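PDB 2W57: ferric uptake regulation protein from Vibrio cholerae, which probably acts as an iron-responsive, DNA-binding transcriptional regulator that controls iron-uptake genes, working as a homodimer with zinc bound in this crystal. Local coordinates for residues 86-90 and 102-108; 65-69 and 80-84; 107-111 and 124-128; 21-26 and 39-43. All blocks are in the same frame, centred on the assembly; numbering follows the deposited sequence.

In the fold
Contact 4 (21-26 with 39-43) lies in the apolar core of the N-terminal DNA-binding domain, made of leucine, isoleucine and valine without a hydrogen bond. Contact 2 adjoins it, where the hairpin 68-72/78-82 lies against helix 17-26; it is partly buried and held mainly by backbone bonds. Through Glu81, contact 2 reaches a zinc ion that it shares with contact 1, so this metal ties the two domains together. Contacts 1 and 3 both use helix 105-117 and neighbouring strands of one sheet; they share a second zinc ion and border the other subunit. Contact 1 is partly buried and contact 3 buried, and metal coordination dominates both.

Contact 1. Residues 86-90 and 102-108; sequences HHHDH and FSDDVIE. With ZN (zinc ion), chain C; ZN (zinc ion), chain D.
Asp89 N donates to Phe102 O across 2.8 Å, and Phe102 N returns a bond to Asp89 O, making a hydrogen-bonded antiparallel pair. The pair lies at the open end of the hairpin formed by strands 89-93 and 99-102 in the dimerisation domain of this Fur-family protein, where the chain turns into helix 105-117. A zinc ion bridges strand and helix. Asp89 OD2 lies 2.0 Å from the metal, Glu108 OE2 2.1 Å and His87 NE2 2.3 Å, with His125 completing the site. The two carboxylates approach from opposite directions with planes only 18° apart; their negative oxygens can lie close because both face the cation. The His87 ring is turned 82° from the Glu108 carboxylate, and its CG stands opposite the backbone N (chi1 173°), which swings the ring toward the helix. Strand-like alternation sends His88 and His90 the other way. His88 NE2 reaches a second zinc ion at 2.1 Å, and His90 NE2 also binds it, joined by His33 and Glu81. Histidine suits both sites because one ring nitrogen can face the metal. Phe102 supplies an apolar wall: Asp89 CB sits over one face of its ring, 4.0 Å from the centroid. At the N-cap, Asp104 OD1 bridges to Arg110 of the second subunit, while Asp104 OD2 accepts from Ile107 N at 3.0 Å, on its anti side.

Contact 2. Residues 65-69 and 80-84; sequences AGIVT and FELST. With ZN (zinc ion), chain D.
The hairpin of strands 68-72 and 78-82 is the wing of a winged-helix DNA-binding domain, and this contact holds together its end beside helix 52-64. That helix closes in a Schellman motif at Gly66, whose positive phi is easy for a residue without a side chain. The carbonyl of Gly66 is then taken up by the hydroxyl of Ser83: OG donates to Gly66 O over 2.9 Å, from 56° above the carbonyl plane. With OG beside its own backbone N (chi1 -60°), the short serine side chain can reach back to that carbonyl while Ser83 N bonds to Ile67 O at 3.1 Å. The ladder continues with Thr69 N to Glu81 O, 2.9 Å and nearly straight, whereas the return bond from Glu81 N to Thr69 O is weak at 3.4 Å. Thr69 and Glu81 stand on one face. The glutamate extends beyond CG to place OE2 2.1 Å from zinc; OE2 also accepts a hydrogen bond from His71, and His33, His88 and His90 complete the metal site. Apolar branches fill the rest: Val68 CG2 meets the edge of the Phe80 ring at CD1, 3.9 Å away, and Ile67 lies alongside Leu82, pointing the same way. Phe80, whose backbone bonds to Ile34 of strand 34-35, and Val68 pack on helix 52-64 through Leu59 and Phe62, while Ile67 and Leu82 rest on Leu23 of helix 17-26.

Contact 3. Residues 107-111 and 124-128; sequences IEQRQ and NHSLY. With ZN (zinc ion), chain C.
Ile107 meets Leu127 through one methyl from each side chain, CG2 against CD2 at 4.0 Å, the two side chains crossing at about a right angle. Branched aliphatic residues suit this buried spot beside the metal site. One residue on, Glu108 bends at chi2 (-46°) and curls its carboxylate toward the strand. Its OE2 shares a zinc ion with His125 NE2, which lies 2.2 Å from the metal; His87 and Asp89 supply the other ligands. Glu108 OE1 stays off the metal and comes obliquely to the ring, 3.0 Å from His125 CE1. The helix segment and strand 124-128 pass 10.9 Å apart between axes, at 132° between their directions. This is the alpha/beta packing of the Fur dimerisation domain, helix 105-117 lying across a sheet whose strand 121-132 pairs antiparallel with a strand of the second subunit, so that the sheet runs on through the dimer. Alternation along this strand turns His125 and Leu127 to the helix. Arg110 faces the interface, forming a salt bridge with Asp104 of the second subunit. A turn after Ile107, Gln111 extends beyond CG and brings the end of its side chain over one face of the His125 ring, the amide standing steeply to it with planes 70° apart. A long, uncharged chain can span from helix to ring without adding a charge beside the metal, and Gln111 also packs on Leu127 of the second subunit.

Contact 4. Residues 21-26 and 39-43; sequences KILEVL and LYKKL
Leu39 pushes its two methyls between side chains of helix 17-26 and meets them at different angles. It crosses Val25 obliquely, CD1 coming to 3.4 Å from Val25 CG1. Against Ile22 and Leu26 it stands at about a right angle: CD2 lies 3.8 Å from Ile22 CG2 and 4.0 Å from Leu26 CD2, so one methyl serves two neighbours. CG of Leu39 stands opposite the backbone N (chi1 176°), which aims the fork across the gap. One turn later Leu43 repeats the pattern with its own fork, CD1 resting 3.8 Å from Ile22 CG1, the side chains at about a right angle, and CD2 3.8 Å from Val25 CG2. Val25 thus sits between the two leucines and gives one methyl to each; its short, beta-branched side chain points toward the other helix and fits where the backbones come nearest. Ile22 splits its branches in the same way, CG2 to Leu39 and CG1 to Leu43. The segment axes approach to 10.5 Å at 105°, so within these segments the side chains meet over about one turn of each. At the margin Lys21 carries its charge away to a salt bridge with Glu48. Helix 52-64 closes the cluster, its Val55, Val58 and Leu59 touching Leu39, Ile22 and Leu26. Helices packed steeply across one another round an apolar centre, closed by a third, belong to the helical core of a winged helix-turn-helix domain.

Contact 1. Residues 86-90 and 102-108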
loop_
_atom_site.group_PDB
_atom_site.type_symbol
_atom_site.label_atom_id
_atom_site.label_comp_id
_atom_site.label_asym_id
_atom_site.label_seq_id
_atom_site.Cartn_x
_atom_site.Cartn_y
_atom_site.Cartn_z
ATOM N N HIS A 86 0.427 -19.726 -3.830
ATOM C CA HIS A 86 1.874 -19.546 -3.637
ATOM C C HIS A 86 2.243 -18.126 -3.197
ATOM O O HIS A 86 2.254 -17.174 -3.994
ATOM C CB HIS A 86 2.659 -19.938 -4.893
ATOM C CG HIS A 86 2.173 -21.201 -5.545
ATOM N ND1 HIS A 86 2.096 -22.407 -4.874
ATOM C CD2 HIS A 86 1.746 -21.446 -6.808
ATOM C CE1 HIS A 86 1.635 -23.336 -5.693
ATOM N NE2 HIS A 86 1.418 -22.781 -6.873
ATOM N N HIS A 87 2.544 -18.018 -1.907
ATOM C CA HIS A 87 2.917 -16.777 -1.255
ATOM C C HIS A 87 4.237 -16.223 -1.779
ATOM O O HIS A 87 5.218 -16.957 -1.908
ATOM C CB HIS A 87 3.034 -17.015 0.254
ATOM C CG HIS A 87 3.566 -15.840 1.012
ATOM N ND1 HIS A 87 2.756 -14.817 1.458
ATOM C CD2 HIS A 87 4.825 -15.524 1.400
ATOM C CE1 HIS A 87 3.494 -13.918 2.086
ATOM N NE2 HIS A 87 4.753 -14.322 2.064
ATOM N N HIS A 88 4.255 -14.923 -2.072
ATOM C CA HIS A 88 5.513 -14.209 -2.287
ATOM C C HIS A 88 5.490 -12.765 -1.730
ATOM O O HIS A 88 4.441 -12.230 -1.349
ATOM C CB HIS A 88 5.953 -14.269 -3.762
ATOM C CG HIS A 88 4.964 -13.677 -4.719
ATOM N ND1 HIS A 88 3.797 -14.316 -5.080
ATOM C CD2 HIS A 88 4.978 -12.509 -5.402
ATOM C CE1 HIS A 88 3.131 -13.565 -5.939
ATOM N NE2 HIS A 88 3.829 -12.465 -6.154
ATOM N N ASP A 89 6.674 -12.170 -1.650
ATOM C CA ASP A 89 6.826 -10.772 -1.295
ATOM C C ASP A 89 7.478 -10.075 -2.468
ATOM O O ASP A 89 7.770 -10.722 -3.474
ATOM C CB ASP A 89 7.646 -10.642 -0.022
ATOM C CG ASP A 89 6.971 -11.306 1.137
ATOM O OD1 ASP A 89 5.788 -10.981 1.381
ATOM O OD2 ASP A 89 7.599 -12.170 1.782
ATOM N N HIS A 90 7.692 -8.768 -2.363
ATOM C CA HIS A 90 8.040 -8.004 -3.550
ATOM C C HIS A 90 9.214 -7.088 -3.357
ATOM O O HIS A 90 9.328 -6.388 -2.362
ATOM C CB HIS A 90 6.833 -7.215 -4.072
ATOM C CG HIS A 90 5.585 -8.035 -4.205
ATOM N ND1 HIS A 90 4.778 -8.342 -3.126
ATOM C CD2 HIS A 90 5.005 -8.611 -5.285
ATOM C CE1 HIS A 90 3.759 -9.077 -3.538
ATOM N NE2 HIS A 90 3.870 -9.250 -4.844
ATOM N N PHE A 102 9.998 -12.751 -4.205
ATOM C CA PHE A 102 10.867 -13.593 -3.389
ATOM C C PHE A 102 10.095 -14.170 -2.214
ATOM O O PHE A 102 9.024 -13.675 -1.860
ATOM C CB PHE A 102 12.110 -12.822 -2.910
ATOM C CG PHE A 102 11.816 -11.754 -1.882
ATOM C CD1 PHE A 102 11.434 -10.471 -2.276
ATOM C CD2 PHE A 102 11.929 -12.029 -0.521
ATOM C CE1 PHE A 102 11.163 -9.480 -1.332
ATOM C CE2 PHE A 102 11.660 -11.045 0.429
ATOM C CZ PHE A 102 11.274 -9.766 0.017
ATOM N N SER A 103 10.645 -15.226 -1.626
ATOM C CA SER A 103 10.082 -15.830 -0.429
ATOM C C SER A 103 11.202 -16.402 0.440
ATOM O O SER A 103 11.597 -17.549 0.283
ATOM C CB SER A 103 9.059 -16.911 -0.798
ATOM O OG SER A 103 8.403 -17.401 0.362
ATOM N N ASP A 104 11.703 -15.580 1.353
ATOM C CA ASP A 104 12.813 -15.935 2.211
ATOM C C ASP A 104 12.318 -16.666 3.456
ATOM O O ASP A 104 11.410 -16.186 4.135
ATOM C CB ASP A 104 13.553 -14.667 2.613
ATOM C CG ASP A 104 14.879 -14.950 3.284
ATOM O OD1 ASP A 104 15.791 -15.486 2.604
ATOM O OD2 ASP A 104 15.012 -14.624 4.488
ATOM N N ASP A 105 12.925 -17.817 3.753
ATOM C CA ASP A 105 12.575 -18.639 4.926
ATOM C C ASP A 105 12.889 -17.960 6.256
ATOM O O ASP A 105 12.126 -18.079 7.221
ATOM C CB ASP A 105 13.326 -19.971 4.881
ATOM C CG ASP A 105 13.106 -20.713 3.589
ATOM O OD1 ASP A 105 11.927 -20.961 3.247
ATOM O OD2 ASP A 105 14.110 -21.046 2.917
ATOM N N VAL A 106 14.026 -17.275 6.305
ATOM C CA VAL A 106 14.490 -16.656 7.540
ATOM C C VAL A 106 13.545 -15.506 7.921
ATOM O O VAL A 106 13.072 -15.429 9.068
ATOM C CB VAL A 106 15.973 -16.187 7.439
ATOM C CG1 VAL A 106 16.402 -15.483 8.712
ATOM C CG2 VAL A 106 16.913 -17.374 7.143
ATOM N N ILE A 107 13.254 -14.643 6.948
ATOM C CA ILE A 107 12.273 -13.582 7.132
ATOM C C ILE A 107 10.919 -14.165 7.527
ATOM O O ILE A 107 10.340 -13.745 8.530
ATOM C CB ILE A 107 12.143 -12.677 5.888
ATOM C CG1 ILE A 107 13.444 -11.900 5.670
ATOM C CG2 ILE A 107 10.945 -11.721 6.030
ATOM C CD1 ILE A 107 13.534 -11.221 4.341
ATOM N N GLU A 108 10.429 -15.147 6.775
ATOM C CA GLU A 108 9.156 -15.773 7.123
ATOM C C GLU A 108 9.142 -16.212 8.586
ATOM O O GLU A 108 8.198 -15.899 9.303
ATOM C CB GLU A 108 8.801 -16.942 6.193
ATOM C CG GLU A 108 8.469 -16.573 4.731
ATOM C CD GLU A 108 7.516 -15.378 4.581
ATOM O OE1 GLU A 108 6.581 -15.219 5.398
ATOM O OE2 GLU A 108 7.711 -14.592 3.633
HETATM ZN ZN ZN C . 6.400 -13.085 3.019
HETATM ZN ZN ZN D . 3.153 -10.571 -6.663
#

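Contact 2. Residues 65-69 and 80-84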
loop_
_atom_site.group_PDB
_atom_site.type_symbol
_atom_site.label_atom_id
_atom_site.label_comp_id
_atom_site.label_asym_id
_atom_site.label_seq_id
_atom_site.Cartn_x
_atom_site.Cartn_y
_atom_site.Cartn_z
ATOM N N ALA A 65 -13.932 -10.552 -6.994
ATOM C CA ALA A 65 -14.209 -11.924 -7.437
ATOM C C ALA A 65 -13.053 -12.917 -7.166
ATOM O O ALA A 65 -13.182 -14.124 -7.414
ATOM C CB ALA A 65 -14.596 -11.939 -8.917
ATOM N N GLY A 66 -11.929 -12.404 -6.663
ATOM C CA GLY A 66 -10.759 -13.237 -6.374
ATOM C C GLY A 66 -9.912 -13.601 -7.585
ATOM O O GLY A 66 -9.035 -14.447 -7.489
ATOM N N ILE A 67 -10.180 -12.968 -8.728
ATOM C CA ILE A 67 -9.394 -13.186 -9.943
ATOM C C ILE A 67 -8.011 -12.529 -9.823
ATOM O O ILE A 67 -6.994 -13.110 -10.251
ATOM C CB ILE A 67 -10.142 -12.673 -11.202
ATOM C CG1 ILE A 67 -11.266 -13.629 -11.585
ATOM C CG2 ILE A 67 -9.204 -12.541 -12.381
ATOM C CD1 ILE A 67 -12.051 -13.178 -12.799
ATOM N N VAL A 68 -7.978 -11.327 -9.237
ATOM C CA VAL A 68 -6.722 -10.603 -9.036
ATOM C C VAL A 68 -6.509 -10.212 -7.570
ATOM O O VAL A 68 -7.446 -10.234 -6.765
ATOM C CB VAL A 68 -6.606 -9.330 -9.936
ATOM C CG1 VAL A 68 -6.750 -9.663 -11.414
ATOM C CG2 VAL A 68 -7.615 -8.238 -9.521
ATOM N N THR A 69 -5.268 -9.863 -7.240
ATOM C CA THR A 69 -4.912 -9.292 -5.948
ATOM C C THR A 69 -4.389 -7.889 -6.198
ATOM O O THR A 69 -3.549 -7.692 -7.088
ATOM C CB THR A 69 -3.786 -10.099 -5.270
ATOM O OG1 THR A 69 -4.209 -11.458 -5.071
ATOM C CG2 THR A 69 -3.413 -9.485 -3.917
ATOM N N PHE A 80 -1.586 -4.863 -9.918
ATOM C CA PHE A 80 -2.424 -6.030 -9.859
ATOM C C PHE A 80 -1.658 -7.232 -10.406
ATOM O O PHE A 80 -0.686 -7.085 -11.144
ATOM C CB PHE A 80 -3.699 -5.792 -10.668
ATOM C CG PHE A 80 -4.531 -4.615 -10.187
ATOM C CD1 PHE A 80 -5.671 -4.824 -9.417
ATOM C CD2 PHE A 80 -4.184 -3.302 -10.527
ATOM C CE1 PHE A 80 -6.453 -3.754 -8.987
ATOM C CE2 PHE A 80 -4.951 -2.221 -10.095
ATOM C CZ PHE A 80 -6.090 -2.446 -9.318
ATOM N N GLU A 81 -2.104 -8.418 -10.023
ATOM C CA GLU A 81 -1.548 -9.674 -10.495
ATOM C C GLU A 81 -2.663 -10.690 -10.337
ATOM O O GLU A 81 -3.603 -10.449 -9.579
ATOM C CB GLU A 81 -0.311 -10.090 -9.679
ATOM C CG GLU A 81 -0.501 -10.102 -8.156
ATOM C CD GLU A 81 0.664 -10.746 -7.408
ATOM O OE1 GLU A 81 1.106 -11.842 -7.834
ATOM O OE2 GLU A 81 1.141 -10.177 -6.391
ATOM N N LEU A 82 -2.570 -11.801 -11.068
ATOM C CA LEU A 82 -3.525 -12.891 -10.933
ATOM C C LEU A 82 -3.239 -13.588 -9.622
ATOM O O LEU A 82 -2.081 -13.685 -9.222
ATOM C CB LEU A 82 -3.388 -13.875 -12.094
ATOM C CG LEU A 82 -3.868 -13.384 -13.468
ATOM C CD1 LEU A 82 -3.200 -14.163 -14.600
ATOM C CD2 LEU A 82 -5.403 -13.440 -13.598
ATOM N N SER A 83 -4.288 -14.055 -8.949
ATOM C CA SER A 83 -4.149 -14.746 -7.664
ATOM C C SER A 83 -3.375 -16.058 -7.773
ATOM O O SER A 83 -3.349 -16.683 -8.830
ATOM C CB SER A 83 -5.527 -15.026 -7.060
ATOM O OG SER A 83 -6.234 -13.823 -6.844
ATOM N N THR A 84 -2.722 -16.440 -6.677
ATOM C CA THR A 84 -2.160 -17.782 -6.476
ATOM C C THR A 84 -2.118 -18.074 -4.976
ATOM O O THR A 84 -2.033 -17.154 -4.171
ATOM C CB THR A 84 -0.718 -17.943 -7.059
ATOM O OG1 THR A 84 0.086 -16.818 -6.682
ATOM C CG2 THR A 84 -0.731 -18.072 -8.595
HETATM ZN ZN ZN D . 3.153 -10.571 -6.663
#

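Contact 3. Residues 107-111 and 124-128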
loop_
_atom_site.group_PDB
_atom_site.type_symbol
_atom_site.label_atom_id
_atom_site.label_comp_id
_atom_site.label_asym_id
_atom_site.label_seq_id
_atom_site.Cartn_x
_atom_site.Cartn_y
_atom_site.Cartn_z
ATOM N N ILE A 107 13.254 -14.643 6.948
ATOM C CA ILE A 107 12.273 -13.582 7.132
ATOM C C ILE A 107 10.919 -14.165 7.527
ATOM O O ILE A 107 10.340 -13.745 8.530
ATOM C CB ILE A 107 12.143 -12.677 5.888
ATOM C CG1 ILE A 107 13.444 -11.900 5.670
ATOM C CG2 ILE A 107 10.945 -11.721 6.030
ATOM C CD1 ILE A 107 13.534 -11.221 4.341
ATOM N N GLU A 108 10.429 -15.147 6.775
ATOM C CA GLU A 108 9.156 -15.773 7.123
ATOM C C GLU A 108 9.142 -16.212 8.586
ATOM O O GLU A 108 8.198 -15.899 9.303
ATOM C CB GLU A 108 8.801 -16.942 6.193
ATOM C CG GLU A 108 8.469 -16.573 4.731
ATOM C CD GLU A 108 7.516 -15.378 4.581
ATOM O OE1 GLU A 108 6.581 -15.219 5.398
ATOM O OE2 GLU A 108 7.711 -14.592 3.633
ATOM N N GLN A 109 10.205 -16.887 9.033
ATOM C CA GLN A 109 10.317 -17.356 10.428
ATOM C C GLN A 109 10.389 -16.221 11.450
ATOM O O GLN A 109 9.735 -16.279 12.497
ATOM C CB GLN A 109 11.517 -18.302 10.592
ATOM C CG GLN A 109 11.777 -18.820 12.034
ATOM C CD GLN A 109 10.578 -19.558 12.662
ATOM O OE1 GLN A 109 9.656 -20.016 11.966
ATOM N NE2 GLN A 109 10.595 -19.673 13.988
ATOM N N ARG A 110 11.172 -15.191 11.142
ATOM C CA ARG A 110 11.347 -14.066 12.059
ATOM C C ARG A 110 10.040 -13.351 12.389
ATOM O O ARG A 110 9.793 -13.010 13.544
ATOM C CB ARG A 110 12.370 -13.079 11.508
ATOM C CG ARG A 110 13.797 -13.617 11.470
ATOM C CD ARG A 110 14.304 -14.068 12.844
ATOM N NE ARG A 110 14.299 -12.986 13.824
ATOM C CZ ARG A 110 13.781 -13.070 15.048
ATOM N NH1 ARG A 110 13.224 -14.202 15.485
ATOM N NH2 ARG A 110 13.836 -12.017 15.852
ATOM N N GLN A 111 9.208 -13.153 11.365
ATOM C CA GLN A 111 7.878 -12.545 11.499
ATOM C C GLN A 111 7.021 -13.246 12.564
ATOM O O GLN A 111 6.413 -12.583 13.408
ATOM C CB GLN A 111 7.163 -12.532 10.134
ATOM C CG GLN A 111 7.891 -11.720 9.043
ATOM C CD GLN A 111 7.213 -11.762 7.680
ATOM O OE1 GLN A 111 6.297 -12.551 7.449
ATOM N NE2 GLN A 111 7.677 -10.920 6.763
ATOM N N ASN A 124 -1.594 -12.626 8.701
ATOM C CA ASN A 124 -1.163 -12.213 7.378
ATOM C C ASN A 124 -0.067 -11.158 7.516
ATOM O O ASN A 124 0.095 -10.566 8.584
ATOM C CB ASN A 124 -2.360 -11.660 6.589
ATOM C CG ASN A 124 -2.062 -11.474 5.108
ATOM O OD1 ASN A 124 -1.037 -11.937 4.602
ATOM N ND2 ASN A 124 -2.965 -10.792 4.404
ATOM N N HIS A 125 0.690 -10.938 6.444
ATOM C CA HIS A 125 1.679 -9.865 6.392
ATOM C C HIS A 125 1.813 -9.314 4.970
ATOM O O HIS A 125 1.279 -9.884 4.025
ATOM C CB HIS A 125 3.031 -10.349 6.925
ATOM C CG HIS A 125 3.740 -11.316 6.024
ATOM N ND1 HIS A 125 3.477 -12.670 6.029
ATOM C CD2 HIS A 125 4.719 -11.129 5.108
ATOM C CE1 HIS A 125 4.255 -13.274 5.149
ATOM N NE2 HIS A 125 5.021 -12.362 4.579
ATOM N N SER A 126 2.498 -8.190 4.818
ATOM C CA SER A 126 2.906 -7.748 3.487
ATOM C C SER A 126 4.258 -7.078 3.578
ATOM O O SER A 126 4.508 -6.311 4.507
ATOM C CB SER A 126 1.859 -6.819 2.844
ATOM O OG SER A 126 1.643 -5.651 3.618
ATOM N N LEU A 127 5.133 -7.388 2.625
ATOM C CA LEU A 127 6.504 -6.863 2.632
ATOM C C LEU A 127 6.901 -6.356 1.254
ATOM O O LEU A 127 6.807 -7.093 0.272
ATOM C CB LEU A 127 7.495 -7.923 3.145
ATOM C CG LEU A 127 9.005 -7.758 2.971
ATOM C CD1 LEU A 127 9.540 -6.587 3.764
ATOM C CD2 LEU A 127 9.724 -9.037 3.369
ATOM N N TYR A 128 7.330 -5.091 1.205
ATOM C CA TYR A 128 7.726 -4.425 -0.034
ATOM C C TYR A 128 9.096 -3.797 0.132
ATOM O O TYR A 128 9.296 -2.951 1.000
ATOM C CB TYR A 128 6.709 -3.344 -0.435
ATOM C CG TYR A 128 5.331 -3.884 -0.691
ATOM C CD1 TYR A 128 5.029 -4.535 -1.881
ATOM C CD2 TYR A 128 4.334 -3.778 0.270
ATOM C CE1 TYR A 128 3.759 -5.065 -2.106
ATOM C CE2 TYR A 128 3.064 -4.301 0.056
ATOM C CZ TYR A 128 2.783 -4.942 -1.129
ATOM O OH TYR A 128 1.521 -5.459 -1.347
HETATM ZN ZN ZN C . 6.400 -13.085 3.019
#

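Contact 4. Residues 21-26 and 39-43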
loop_
_atom_site.group_PDB
_atom_site.type_symbol
_atom_site.label_atom_id
_atom_site.label_comp_id
_atom_site.label_asym_id
_atom_site.label_seq_id
_atom_site.Cartn_x
_atom_site.Cartn_y
_atom_site.Cartn_z
ATOM N N LYS A 21 -10.683 -9.163 -22.622
ATOM C CA LYS A 21 -9.528 -8.487 -23.184
ATOM C C LYS A 21 -8.563 -8.019 -22.121
ATOM O O LYS A 21 -7.355 -7.962 -22.355
ATOM C CB LYS A 21 -9.986 -7.285 -24.010
ATOM C CG LYS A 21 -10.556 -7.673 -25.361
ATOM C CD LYS A 21 -10.896 -6.439 -26.174
ATOM C CE LYS A 21 -11.480 -6.820 -27.523
ATOM N NZ LYS A 21 -10.427 -7.210 -28.473
ATOM N N ILE A 22 -9.097 -7.666 -20.958
ATOM C CA ILE A 22 -8.266 -7.247 -19.848
ATOM C C ILE A 22 -7.680 -8.480 -19.184
ATOM O O ILE A 22 -6.538 -8.449 -18.743
ATOM C CB ILE A 22 -9.050 -6.372 -18.839
ATOM C CG1 ILE A 22 -9.317 -4.994 -19.461
ATOM C CG2 ILE A 22 -8.291 -6.254 -17.521
ATOM C CD1 ILE A 22 -10.219 -4.105 -18.677
ATOM N N LEU A 23 -8.447 -9.566 -19.121
ATOM C CA LEU A 23 -7.934 -10.804 -18.538
ATOM C C LEU A 23 -6.821 -11.396 -19.412
ATOM O O LEU A 23 -5.754 -11.752 -18.913
ATOM C CB LEU A 23 -9.064 -11.813 -18.309
ATOM C CG LEU A 23 -8.759 -13.183 -17.693
ATOM C CD1 LEU A 23 -8.107 -13.055 -16.318
ATOM C CD2 LEU A 23 -10.044 -14.000 -17.601
ATOM N N GLU A 24 -7.085 -11.498 -20.712
ATOM C CA GLU A 24 -6.068 -11.817 -21.706
ATOM C C GLU A 24 -4.745 -11.109 -21.380
ATOM O O GLU A 24 -3.701 -11.749 -21.264
ATOM C CB GLU A 24 -6.573 -11.362 -23.067
ATOM C CG GLU A 24 -5.955 -12.015 -24.281
ATOM C CD GLU A 24 -6.934 -12.014 -25.469
ATOM O OE1 GLU A 24 -6.510 -12.294 -26.628
ATOM O OE2 GLU A 24 -8.142 -11.736 -25.236
ATOM N N VAL A 25 -4.788 -9.789 -21.208
ATOM C CA VAL A 25 -3.567 -9.050 -20.930
ATOM C C VAL A 25 -2.926 -9.514 -19.642
ATOM O O VAL A 25 -1.710 -9.731 -19.603
ATOM C CB VAL A 25 -3.771 -7.517 -20.905
ATOM C CG1 VAL A 25 -2.554 -6.825 -20.292
ATOM C CG2 VAL A 25 -4.029 -6.984 -22.323
ATOM N N LEU A 26 -3.741 -9.691 -18.604
ATOM C CA LEU A 26 -3.243 -10.086 -17.287
ATOM C C LEU A 26 -2.476 -11.405 -17.306
ATOM O O LEU A 26 -1.605 -11.633 -16.464
ATOM C CB LEU A 26 -4.383 -10.126 -16.270
ATOM C CG LEU A 26 -4.796 -8.743 -15.752
ATOM C CD1 LEU A 26 -6.121 -8.787 -15.027
ATOM C CD2 LEU A 26 -3.704 -8.165 -14.878
ATOM N N LEU A 39 -1.669 -1.292 -17.801
ATOM C CA LEU A 39 -2.631 -2.180 -18.450
ATOM C C LEU A 39 -3.454 -1.458 -19.540
ATOM O O LEU A 39 -3.683 -1.991 -20.633
ATOM C CB LEU A 39 -3.525 -2.810 -17.373
ATOM C CG LEU A 39 -4.724 -3.729 -17.657
ATOM C CD1 LEU A 39 -4.606 -4.460 -18.977
ATOM C CD2 LEU A 39 -4.927 -4.703 -16.481
ATOM N N TYR A 40 -3.893 -0.246 -19.226
ATOM C CA TYR A 40 -4.554 0.627 -20.191
ATOM C C TYR A 40 -3.645 0.894 -21.389
ATOM O O TYR A 40 -4.078 0.715 -22.531
ATOM C CB TYR A 40 -4.975 1.935 -19.510
ATOM C CG TYR A 40 -5.301 3.069 -20.444
ATOM C CD1 TYR A 40 -6.460 3.043 -21.216
ATOM C CD2 TYR A 40 -4.452 4.167 -20.557
ATOM C CE1 TYR A 40 -6.771 4.066 -22.084
ATOM C CE2 TYR A 40 -4.752 5.212 -21.438
ATOM C CZ TYR A 40 -5.925 5.148 -22.193
ATOM O OH TYR A 40 -6.260 6.172 -23.050
ATOM N N LYS A 41 -2.397 1.307 -21.131
ATOM C CA LYS A 41 -1.421 1.577 -22.205
ATOM C C LYS A 41 -1.140 0.384 -23.126
ATOM O O LYS A 41 -0.958 0.569 -24.328
ATOM C CB LYS A 41 -0.108 2.135 -21.649
ATOM C CG LYS A 41 -0.043 3.678 -21.631
ATOM C CD LYS A 41 1.208 4.194 -20.910
ATOM C CE LYS A 41 0.970 4.308 -19.420
ATOM N NZ LYS A 41 2.172 3.899 -18.619
ATOM N N LYS A 42 -1.096 -0.819 -22.557
ATOM C CA LYS A 42 -0.908 -2.055 -23.306
ATOM C C LYS A 42 -2.072 -2.226 -24.280
ATOM O O LYS A 42 -1.876 -2.435 -25.472
ATOM C CB LYS A 42 -0.890 -3.242 -22.345
ATOM C CG LYS A 42 0.262 -4.195 -22.553
ATOM C CD LYS A 42 1.456 -3.780 -21.669
ATOM C CE LYS A 42 2.667 -4.718 -21.839
ATOM N NZ LYS A 42 3.541 -4.644 -20.631
ATOM N N LEU A 43 -3.283 -2.086 -23.752
ATOM C CA LEU A 43 -4.507 -2.152 -24.527
ATOM C C LEU A 43 -4.527 -1.150 -25.679
ATOM O O LEU A 43 -5.012 -1.490 -26.767
ATOM C CB LEU A 43 -5.723 -1.962 -23.609
ATOM C CG LEU A 43 -6.073 -3.176 -22.740
ATOM C CD1 LEU A 43 -7.152 -2.812 -21.736
ATOM C CD2 LEU A 43 -6.515 -4.394 -23.579
#